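Local atomic coordinates of actin-related protein 8 (Homo sapiens, PDB entry 4FO0), a protein that binds ATP, hydrolyses it only slowly, does not polymerize, and serves as a proposed core component of the INO80 chromatin-remodelling complex. Residues 75-79 against 289-293; 274-278 against 478-483; 278-283 against 361-367. All blocks are in the same frame, centred on the assembly; numbering follows the deposited sequence. Where two conformers were deposited one is given.

How the interactions relate
The three contacts lie roughly in a row, with interaction 3 between the other two; interaction 1 is the outermost. Interaction 2 packs helix 480-489 against strand 274-276 of the six-stranded mixed sheet. Interaction 3 starts at Tyr278, which interactions 2 and 3 share, and its centre lies about 9 Å from that of interaction 2. Interaction 1 lies about 11 Å from interaction 3 and about 20 Å from interaction 2, centre to centre. Interactions 1 and 3 both use helix 280-293. Along the chain the order is 75-79, 274-283, 289-293, 361-367 and 478-483. Segments far apart in sequence thus meet along the run from strand 274-276 through Tyr278 to helix 280-293, whose first turn touches ATP.

Interaction 1 (75-79 against 289-293); sequences RQNGL and WLMQR
Arg75 lays its aliphatic chain over one face of the Trp289 indole. Arg75 CG is anti to the backbone N (chi1 -169°), which carries the chain from CB out toward helix 280-293. Arg75 CG then comes 3.5 Å from Trp289 CH2. The next atom, Arg75 CD, sits 3.6 Å from the centroid of the six-membered ring, nearly along its normal, in a CH-pi contact. There the chain bends at chi3 and NE leads away from the ring. The guanidinium plane is inclined at 63° to the indole, so it does not lie flat on it. Arg75 CZ is 5.8 Å from the centroid of the five-membered ring, at most a weak cation-pi attraction. Arg75 NH2 instead donates a hydrogen bond to Leu66 O.

The opposite face of the indole is covered from within its own helix by Arg293 CD. Leu79 arrives obliquely, with CD2 3.8 Å from Trp289 CH2. Leu79 CD2 also lies over a face of the Arg293 guanidinium, 4.0 Å from Arg293 NH1, and touches Leu290 CD2. Gln76 OE1 stands at the indole edge, near its plane, but loosely. Trp289 was modelled in two conformers, and this account holds for one of them.

The axes of segments 75-79 and 289-293 run at 87° to each other and come no closer than 14.0 Å, so side chains alone bridge the gap. Leu79 and Leu290 also touch helix 353-359: both meet Gln356, and Leu290 also meets Glu353 and Ala357. The contact is plain packing, away from the nucleotide. The indole is held between aliphatic arginine carbons mainly by dispersion, while the Arg75 charge is met by Leu66 O and probably adds little to the contact.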
loop_
_atom_site.group_PDB
_atom_site.type_symbol
_atom_site.label_atom_id
_atom_site.label_comp_id
_atom_site.label_asym_id
_atom_site.label_seq_id
_atom_site.Cartn_x
_atom_site.Cartn_y
_atom_site.Cartn_z
ATOM N N ARG A 75 5.066 -9.633 -20.619
ATOM C CA ARG A 75 5.094 -8.185 -20.492
ATOM C C ARG A 75 4.608 -7.524 -21.797
ATOM O O ARG A 75 3.666 -6.724 -21.790
ATOM C CB ARG A 75 6.521 -7.778 -20.119
ATOM C CG ARG A 75 6.739 -6.356 -19.676
ATOM C CD ARG A 75 8.182 -6.198 -19.181
ATOM N NE ARG A 75 8.376 -6.919 -17.927
ATOM C CZ ARG A 75 9.261 -7.895 -17.736
ATOM N NH1 ARG A 75 10.070 -8.270 -18.735
ATOM N NH2 ARG A 75 9.335 -8.489 -16.535
ATOM N N GLN A 76 5.245 -7.877 -22.912
ATOM C CA GLN A 76 4.816 -7.462 -24.253
ATOM C C GLN A 76 3.308 -7.601 -24.521
ATOM O O GLN A 76 2.643 -6.664 -24.977
ATOM C CB GLN A 76 5.546 -8.307 -25.300
ATOM C CG GLN A 76 7.011 -8.013 -25.426
ATOM C CD GLN A 76 7.247 -6.556 -25.716
ATOM O OE1 GLN A 76 6.580 -5.691 -25.148
ATOM N NE2 GLN A 76 8.185 -6.270 -26.618
ATOM N N ASN A 77 2.779 -8.794 -24.271
ATOM C CA ASN A 77 1.399 -9.077 -24.611
ATOM C C ASN A 77 0.439 -8.293 -23.743
ATOM O O ASN A 77 -0.621 -7.866 -24.207
ATOM C CB ASN A 77 1.123 -10.582 -24.556
ATOM C CG ASN A 77 1.997 -11.377 -25.535
ATOM O OD1 ASN A 77 2.303 -10.934 -26.662
ATOM N ND2 ASN A 77 2.415 -12.559 -25.097
ATOM N N GLY A 78 0.823 -8.091 -22.483
ATOM C CA GLY A 78 0.057 -7.258 -21.571
ATOM C C GLY A 78 -0.001 -5.812 -22.043
ATOM O O GLY A 78 -1.056 -5.163 -22.003
ATOM N N LEU A 79 1.142 -5.302 -22.491
ATOM C CA LEU A 79 1.226 -3.921 -22.925
ATOM C C LEU A 79 0.379 -3.727 -24.188
ATOM O O LEU A 79 -0.160 -2.649 -24.437
ATOM C CB LEU A 79 2.689 -3.541 -23.143
ATOM C CG LEU A 79 2.996 -2.098 -23.528
ATOM C CD1 LEU A 79 2.537 -1.147 -22.445
ATOM C CD2 LEU A 79 4.482 -1.934 -23.813
ATOM N N TRP A 289 10.416 1.015 -16.477
ATOM C CA TRP A 289 10.758 0.234 -17.674
ATOM C C TRP A 289 10.282 0.931 -18.939
ATOM O O TRP A 289 11.000 0.988 -19.950
ATOM C CB TRP A 289 10.154 -1.163 -17.581
ATOM C CG TRP A 289 10.056 -1.946 -18.875
ATOM C CD1 TRP A 289 11.087 -2.481 -19.603
ATOM C CD2 TRP A 289 8.856 -2.308 -19.569
ATOM N NE1 TRP A 289 10.599 -3.138 -20.711
ATOM C CE2 TRP A 289 9.228 -3.044 -20.709
ATOM C CE3 TRP A 289 7.495 -2.073 -19.332
ATOM C CZ2 TRP A 289 8.291 -3.546 -21.617
ATOM C CZ3 TRP A 289 6.568 -2.573 -20.234
ATOM C CH2 TRP A 289 6.971 -3.302 -21.362
ATOM N N LEU A 290 9.084 1.500 -18.880
ATOM C CA LEU A 290 8.574 2.250 -20.020
ATOM C C LEU A 290 9.457 3.468 -20.283
ATOM O O LEU A 290 9.848 3.719 -21.427
ATOM C CB LEU A 290 7.118 2.656 -19.798
ATOM C CG LEU A 290 6.146 1.486 -19.648
ATOM C CD1 LEU A 290 4.757 1.930 -19.152
ATOM C CD2 LEU A 290 6.042 0.757 -20.956
ATOM N N MET A 291 9.777 4.217 -19.227
ATOM C CA MET A 291 10.627 5.404 -19.365
ATOM C C MET A 291 12.018 5.091 -19.916
ATOM O O MET A 291 12.582 5.874 -20.665
ATOM C CB MET A 291 10.773 6.137 -18.044
ATOM C CG MET A 291 9.510 6.833 -17.592
ATOM S SD MET A 291 9.772 7.884 -16.128
ATOM C CE MET A 291 10.416 6.757 -14.901
ATOM N N GLN A 292 12.591 3.960 -19.545
ATOM C CA GLN A 292 13.869 3.605 -20.134
ATOM C C GLN A 292 13.755 3.563 -21.649
ATOM O O GLN A 292 14.591 4.128 -22.354
ATOM C CB GLN A 292 14.344 2.270 -19.612
ATOM C CG GLN A 292 15.017 2.343 -18.281
ATOM C CD GLN A 292 15.459 0.971 -17.827
ATOM O OE1 GLN A 292 14.630 0.113 -17.511
ATOM N NE2 GLN A 292 16.768 0.743 -17.819
ATOM N N ARG A 293 12.712 2.906 -22.149
ATOM C CA ARG A 293 12.480 2.848 -23.586
ATOM C C ARG A 293 12.350 4.245 -24.211
ATOM O O ARG A 293 12.682 4.442 -25.370
ATOM C CB ARG A 293 11.255 1.982 -23.911
ATOM C CG ARG A 293 11.432 0.520 -23.557
ATOM C CD ARG A 293 10.110 -0.141 -23.129
ATOM N NE ARG A 293 9.301 -0.617 -24.254
ATOM C CZ ARG A 293 8.323 0.077 -24.835
ATOM N NH1 ARG A 293 7.652 -0.459 -25.847
ATOM N NH2 ARG A 293 8.009 1.300 -24.413
#

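Interaction 2 (274-278 against 478-483); sequences LCLAY and LGLDKA
The hydroxyl of Tyr278 donates a hydrogen bond to Leu478 O, with OH and O 2.8 Å apart. In this part of the actin fold, a ribonuclease H-like sheet carries helices on its faces. Here the start of helix 480-489 packs against strand 274-276. The tyrosine hydroxyl approaches Leu478 O at a C=O...donor angle of 144°, a little out of the carbonyl plane. Seen from the ring, the same oxygen lies in plane at the edge. Tyr278 CG stands between the backbone N and the carbonyl carbon (chi1 63°), which swings the ring from just past the strand toward the residues just before the helix. Leu480 N is also near the hydroxyl, but its angle is poor; it probably bonds to Leu361 O.

The rest is apolar. Leu274 and Leu276 both point from the strand toward the helix. Leu276 CD1 touches Ala483 CB at 3.9 Å, and its CD2 meets Leu478 CB at 4.3 Å. Ala483 also touches Val260 of strand 258-264. Gly479 is the N-cap residue, and its O accepts the first-turn bond from Ala483 N at 3.0 Å. Within that turn, Asp481 forms a salt bridge with Arg523. At the far end of the contact, Leu274 CD1 rests 3.4 Å from Ala483 O, a packing contact.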
loop_
_atom_site.group_PDB
_atom_site.type_symbol
_atom_site.label_atom_id
_atom_site.label_comp_id
_atom_site.label_asym_id
_atom_site.label_seq_id
_atom_site.Cartn_x
_atom_site.Cartn_y
_atom_site.Cartn_z
ATOM N N LEU A 274 -10.845 -11.163 -2.020
ATOM C CA LEU A 274 -9.737 -11.424 -2.937
ATOM C C LEU A 274 -8.537 -10.624 -2.503
ATOM O O LEU A 274 -8.662 -9.456 -2.127
ATOM C CB LEU A 274 -10.077 -10.999 -4.355
ATOM C CG LEU A 274 -10.985 -11.916 -5.165
ATOM C CD1 LEU A 274 -11.853 -11.083 -6.066
ATOM C CD2 LEU A 274 -10.148 -12.858 -5.990
ATOM N N CYS A 275 -7.371 -11.248 -2.547
ATOM C CA CYS A 275 -6.153 -10.487 -2.428
ATOM C C CYS A 275 -5.247 -10.713 -3.636
ATOM O O CYS A 275 -4.941 -11.844 -4.005
ATOM C CB CYS A 275 -5.431 -10.758 -1.112
ATOM S SG CYS A 275 -4.185 -9.476 -0.772
ATOM N N LEU A 276 -4.843 -9.613 -4.258
ATOM C CA LEU A 276 -3.994 -9.669 -5.433
ATOM C C LEU A 276 -2.614 -9.201 -5.025
ATOM O O LEU A 276 -2.482 -8.212 -4.296
ATOM C CB LEU A 276 -4.545 -8.760 -6.523
ATOM C CG LEU A 276 -6.069 -8.836 -6.640
ATOM C CD1 LEU A 276 -6.614 -7.714 -7.523
ATOM C CD2 LEU A 276 -6.479 -10.201 -7.173
ATOM N N ALA A 277 -1.599 -9.917 -5.500
ATOM C CA ALA A 277 -0.213 -9.638 -5.157
ATOM C C ALA A 277 0.453 -8.579 -6.042
ATOM O O ALA A 277 1.531 -8.809 -6.592
ATOM C CB ALA A 277 0.605 -10.922 -5.187
ATOM N N TYR A 278 -0.171 -7.419 -6.170
ATOM C CA TYR A 278 0.489 -6.307 -6.830
ATOM C C TYR A 278 -0.146 -5.021 -6.351
ATOM O O TYR A 278 -1.251 -5.051 -5.821
ATOM C CB TYR A 278 0.387 -6.433 -8.340
ATOM C CG TYR A 278 -1.034 -6.383 -8.849
ATOM C CD1 TYR A 278 -1.738 -7.557 -9.145
ATOM C CD2 TYR A 278 -1.675 -5.171 -9.035
ATOM C CE1 TYR A 278 -3.025 -7.515 -9.609
ATOM C CE2 TYR A 278 -2.977 -5.114 -9.504
ATOM C CZ TYR A 278 -3.650 -6.285 -9.787
ATOM O OH TYR A 278 -4.947 -6.214 -10.250
ATOM N N LEU A 478 -5.052 -11.110 -11.958
ATOM C CA LEU A 478 -6.396 -10.679 -12.262
ATOM C C LEU A 478 -6.460 -9.163 -12.190
ATOM O O LEU A 478 -6.082 -8.568 -11.183
ATOM C CB LEU A 478 -7.341 -11.296 -11.227
ATOM C CG LEU A 478 -8.827 -11.169 -11.472
ATOM C CD1 LEU A 478 -9.151 -11.930 -12.727
ATOM C CD2 LEU A 478 -9.578 -11.715 -10.287
ATOM N N GLY A 479 -6.931 -8.533 -13.256
ATOM C CA GLY A 479 -7.027 -7.086 -13.281
ATOM C C GLY A 479 -7.966 -6.543 -12.217
ATOM O O GLY A 479 -8.906 -7.202 -11.772
ATOM N N LEU A 480 -7.713 -5.314 -11.808
ATOM C CA LEU A 480 -8.448 -4.724 -10.708
ATOM C C LEU A 480 -9.979 -4.736 -10.929
ATOM O O LEU A 480 -10.734 -5.133 -10.047
ATOM C CB LEU A 480 -7.904 -3.324 -10.453
ATOM C CG LEU A 480 -8.518 -2.533 -9.309
ATOM C CD1 LEU A 480 -8.496 -3.357 -8.053
ATOM C CD2 LEU A 480 -7.736 -1.248 -9.126
ATOM N N ASP A 481 -10.427 -4.333 -12.115
ATOM C CA ASP A 481 -11.856 -4.297 -12.432
ATOM C C ASP A 481 -12.532 -5.681 -12.471
ATOM O O ASP A 481 -13.633 -5.853 -11.953
ATOM C CB ASP A 481 -12.104 -3.530 -13.740
ATOM C CG ASP A 481 -11.282 -4.069 -14.921
ATOM O OD1 ASP A 481 -10.328 -4.858 -14.716
ATOM O OD2 ASP A 481 -11.589 -3.679 -16.066
ATOM N N LYS A 482 -11.873 -6.654 -13.094
ATOM C CA LYS A 482 -12.335 -8.035 -13.084
ATOM C C LYS A 482 -12.479 -8.578 -11.659
ATOM O O LYS A 482 -13.439 -9.289 -11.351
ATOM C CB LYS A 482 -11.367 -8.919 -13.873
ATOM C CG LYS A 482 -11.276 -8.563 -15.330
ATOM C CD LYS A 482 -10.320 -9.474 -16.096
ATOM C CE LYS A 482 -10.075 -8.953 -17.518
ATOM N NZ LYS A 482 -9.425 -7.588 -17.530
ATOM N N ALA A 483 -11.514 -8.250 -10.802
ATOM C CA ALA A 483 -11.544 -8.669 -9.409
ATOM C C ALA A 483 -12.728 -8.056 -8.673
ATOM O O ALA A 483 -13.430 -8.732 -7.922
ATOM C CB ALA A 483 -10.275 -8.271 -8.726
#

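Interaction 3 (278-283 against 361-367); sequences YGGSDV and LFYPATF. With ATP (adenosine-5'-triphosphate), chain C.
Apolar contacts join Tyr278 and Val283 to Leu361, Pro364 and Phe367. Leu361 CD2 lies at the edge of the Tyr278 ring, near its plane, 3.6 Å from CE2. Val283 CG2 packs 3.7 Å from Leu361 CG. The Val283 and Leu361 side chains cross at about a right angle.

Ring contacts come next. Pro364 CB sits over one face of the Tyr278 ring, 3.9 Å from CE1, in a CH-pi contact. The Phe367 ring meets Tyr278 obliquely, with the planes at 53° and the centroids 5.8 Å apart. Asp282 CB stands above the centre of the Phe367 ring, 3.6 Å from its centroid. With an alanine in place of Tyr278, Pro364 CB and Leu361 CD2 would probably lose the surface they pack on, and Leu478 O its hydroxyl partner.

The polar bonds stay within each segment or reach outside. Asp282 OD2 takes the N-H of Gly279 through its anti lone pair, at 2.8 Å, and so ties down the N-cap residue of helix 280-293. The chi1 of -54° leaves the aspartate CG beside its own backbone N and turned back toward that helix start. Asp282 OD1 forms salt bridges with Arg285 and Arg63, which probably stabilise its negative charge. Thr366 OG1 donates to Tyr363 O in the carbonyl plane, at the start of the 3-10 segment 364-367.

The first turn of helix 280-293 borders the nucleotide: Gly280 CA is 3.2 Å from O3' of ATP. The loop 361-367 follows helix 353-359 and is wedged between helix 280-293, helix 71-88 and helix 516-527. Tyr363 touches helix 71-88, Phe362 packs on helix 516-527, and strand 375-377 follows.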
loop_
_atom_site.group_PDB
_atom_site.type_symbol
_atom_site.label_atom_id
_atom_site.label_comp_id
_atom_site.label_asym_id
_atom_site.label_seq_id
_atom_site.Cartn_x
_atom_site.Cartn_y
_atom_site.Cartn_z
ATOM N N TYR A 278 -0.171 -7.419 -6.170
ATOM C CA TYR A 278 0.489 -6.307 -6.830
ATOM C C TYR A 278 -0.146 -5.021 -6.351
ATOM O O TYR A 278 -1.251 -5.051 -5.821
ATOM C CB TYR A 278 0.387 -6.433 -8.340
ATOM C CG TYR A 278 -1.034 -6.383 -8.849
ATOM C CD1 TYR A 278 -1.738 -7.557 -9.145
ATOM C CD2 TYR A 278 -1.675 -5.171 -9.035
ATOM C CE1 TYR A 278 -3.025 -7.515 -9.609
ATOM C CE2 TYR A 278 -2.977 -5.114 -9.504
ATOM C CZ TYR A 278 -3.650 -6.285 -9.787
ATOM O OH TYR A 278 -4.947 -6.214 -10.250
ATOM N N GLY A 279 0.576 -3.911 -6.511
ATOM C CA GLY A 279 0.115 -2.599 -6.083
ATOM C C GLY A 279 0.973 -1.479 -6.654
ATOM O O GLY A 279 1.603 -1.633 -7.703
ATOM N N GLY A 280 1.017 -0.349 -5.955
ATOM C CA GLY A 280 1.736 0.814 -6.445
ATOM C C GLY A 280 3.167 0.567 -6.898
ATOM O O GLY A 280 3.643 1.193 -7.842
ATOM N N SER A 281 3.857 -0.342 -6.228
ATOM C CA SER A 281 5.277 -0.527 -6.469
ATOM C C SER A 281 5.478 -1.145 -7.840
ATOM O O SER A 281 6.363 -0.730 -8.588
ATOM C CB SER A 281 5.926 -1.393 -5.375
ATOM O OG SER A 281 5.414 -2.721 -5.401
ATOM N N ASP A 282 4.647 -2.132 -8.168
ATOM C CA ASP A 282 4.651 -2.735 -9.504
ATOM C C ASP A 282 4.428 -1.720 -10.613
ATOM O O ASP A 282 5.101 -1.755 -11.641
ATOM C CB ASP A 282 3.610 -3.836 -9.586
ATOM C CG ASP A 282 3.787 -4.866 -8.494
ATOM O OD1 ASP A 282 4.684 -5.727 -8.651
ATOM O OD2 ASP A 282 3.042 -4.803 -7.484
ATOM N N VAL A 283 3.497 -0.801 -10.400
ATOM C CA VAL A 283 3.343 0.323 -11.310
ATOM C C VAL A 283 4.613 1.167 -11.415
ATOM O O VAL A 283 4.985 1.615 -12.493
ATOM C CB VAL A 283 2.228 1.236 -10.849
ATOM C CG1 VAL A 283 2.107 2.431 -11.804
ATOM C CG2 VAL A 283 0.947 0.460 -10.771
ATOM N N LEU A 361 -2.435 -1.940 -13.826
ATOM C CA LEU A 361 -3.276 -2.415 -12.720
ATOM C C LEU A 361 -4.505 -3.157 -13.240
ATOM O O LEU A 361 -5.065 -4.001 -12.552
ATOM C CB LEU A 361 -3.709 -1.266 -11.808
ATOM C CG LEU A 361 -2.577 -0.680 -10.972
ATOM C CD1 LEU A 361 -3.040 0.582 -10.293
ATOM C CD2 LEU A 361 -2.078 -1.706 -9.945
ATOM N N PHE A 362 -4.910 -2.852 -14.467
ATOM C CA PHE A 362 -6.050 -3.522 -15.070
ATOM C C PHE A 362 -5.633 -4.634 -16.027
ATOM O O PHE A 362 -6.442 -5.503 -16.377
ATOM C CB PHE A 362 -6.944 -2.493 -15.747
ATOM C CG PHE A 362 -7.408 -1.414 -14.811
ATOM C CD1 PHE A 362 -8.674 -1.475 -14.226
ATOM C CD2 PHE A 362 -6.558 -0.353 -14.478
ATOM C CE1 PHE A 362 -9.093 -0.483 -13.342
ATOM C CE2 PHE A 362 -6.971 0.645 -13.590
ATOM C CZ PHE A 362 -8.237 0.584 -13.023
ATOM N N TYR A 363 -4.362 -4.603 -16.426
ATOM C CA TYR A 363 -3.755 -5.652 -17.248
ATOM C C TYR A 363 -2.427 -6.118 -16.646
ATOM O O TYR A 363 -1.367 -5.968 -17.250
ATOM C CB TYR A 363 -3.576 -5.167 -18.693
ATOM C CG TYR A 363 -4.886 -4.765 -19.298
ATOM C CD1 TYR A 363 -5.695 -5.701 -19.928
ATOM C CD2 TYR A 363 -5.347 -3.455 -19.198
ATOM C CE1 TYR A 363 -6.917 -5.336 -20.456
ATOM C CE2 TYR A 363 -6.562 -3.081 -19.722
ATOM C CZ TYR A 363 -7.349 -4.029 -20.350
ATOM O OH TYR A 363 -8.568 -3.674 -20.887
ATOM N N PRO A 364 -2.493 -6.698 -15.443
ATOM C CA PRO A 364 -1.312 -7.037 -14.643
ATOM C C PRO A 364 -0.353 -8.055 -15.278
ATOM O O PRO A 364 0.729 -8.277 -14.744
ATOM C CB PRO A 364 -1.922 -7.581 -13.344
ATOM C CG PRO A 364 -3.303 -7.955 -13.695
ATOM C CD PRO A 364 -3.741 -6.976 -14.717
ATOM N N ALA A 365 -0.722 -8.675 -16.387
ATOM C CA ALA A 365 0.240 -9.527 -17.075
ATOM C C ALA A 365 1.405 -8.653 -17.529
ATOM O O ALA A 365 2.514 -9.130 -17.763
ATOM C CB ALA A 365 -0.408 -10.203 -18.257
ATOM N N THR A 366 1.128 -7.361 -17.658
ATOM C CA THR A 366 2.104 -6.383 -18.123
ATOM C C THR A 366 3.323 -6.358 -17.212
ATOM O O THR A 366 4.427 -6.015 -17.638
ATOM C CB THR A 366 1.474 -4.966 -18.166
ATOM O OG1 THR A 366 0.297 -4.998 -18.971
ATOM C CG2 THR A 366 2.420 -3.951 -18.744
ATOM N N PHE A 367 3.112 -6.721 -15.951
ATOM C CA PHE A 367 4.186 -6.747 -14.956
ATOM C C PHE A 367 5.233 -7.798 -15.249
ATOM O O PHE A 367 6.351 -7.707 -14.746
ATOM C CB PHE A 367 3.619 -6.915 -13.542
ATOM C CG PHE A 367 2.826 -5.737 -13.090
ATOM C CD1 PHE A 367 3.220 -4.455 -13.451
ATOM C CD2 PHE A 367 1.672 -5.895 -12.358
ATOM C CE1 PHE A 367 2.483 -3.348 -13.053
ATOM C CE2 PHE A 367 0.933 -4.794 -11.957
ATOM C CZ PHE A 367 1.336 -3.521 -12.300
HETATM P PG ATP C . 0.212 -2.502 1.294
HETATM O O1G ATP C . -1.189 -2.030 1.569
HETATM O O2G ATP C . 0.842 -3.327 2.389
HETATM O O3G ATP C . 0.447 -3.074 -0.088
HETATM P PB ATP C . 0.881 0.189 2.162
HETATM O O1B ATP C . 2.277 0.564 2.582
HETATM O O2B ATP C . -0.294 0.136 3.128
HETATM O O3B ATP C . 1.072 -1.152 1.296
HETATM P PA ATP C . -0.143 2.586 1.001
HETATM O O1A ATP C . 0.766 3.428 1.859
HETATM O O2A ATP C . -1.631 2.528 1.237
HETATM O O3A ATP C . 0.488 1.121 0.915
HETATM O "O5'" ATP C . 0.089 3.050 -0.509
HETATM C "C5'" ATP C . 1.430 3.153 -0.959
HETATM C "C4'" ATP C . 1.413 3.329 -2.458
HETATM O "O4'" ATP C . 0.659 4.498 -2.743
HETATM C "C3'" ATP C . 2.797 3.548 -3.044
HETATM O "O3'" ATP C . 2.987 2.680 -4.166
HETATM C "C2'" ATP C . 2.782 4.988 -3.494
HETATM O "O2'" ATP C . 3.585 5.221 -4.641
HETATM C "C1'" ATP C . 1.319 5.165 -3.811
HETATM N N9 ATP C . 0.975 6.590 -3.924
HETATM C C8 ATP C . 1.014 7.497 -2.938
HETATM N N7 ATP C . 0.644 8.716 -3.396
HETATM C C5 ATP C . 0.360 8.587 -4.698
HETATM C C6 ATP C . -0.078 9.489 -5.775
HETATM N N6 ATP C . -0.295 10.802 -5.507
HETATM N N1 ATP C . -0.253 8.951 -7.011
HETATM C C2 ATP C . -0.035 7.647 -7.271
HETATM N N3 ATP C . 0.378 6.772 -6.330
HETATM C C4 ATP C . 0.584 7.179 -5.050
#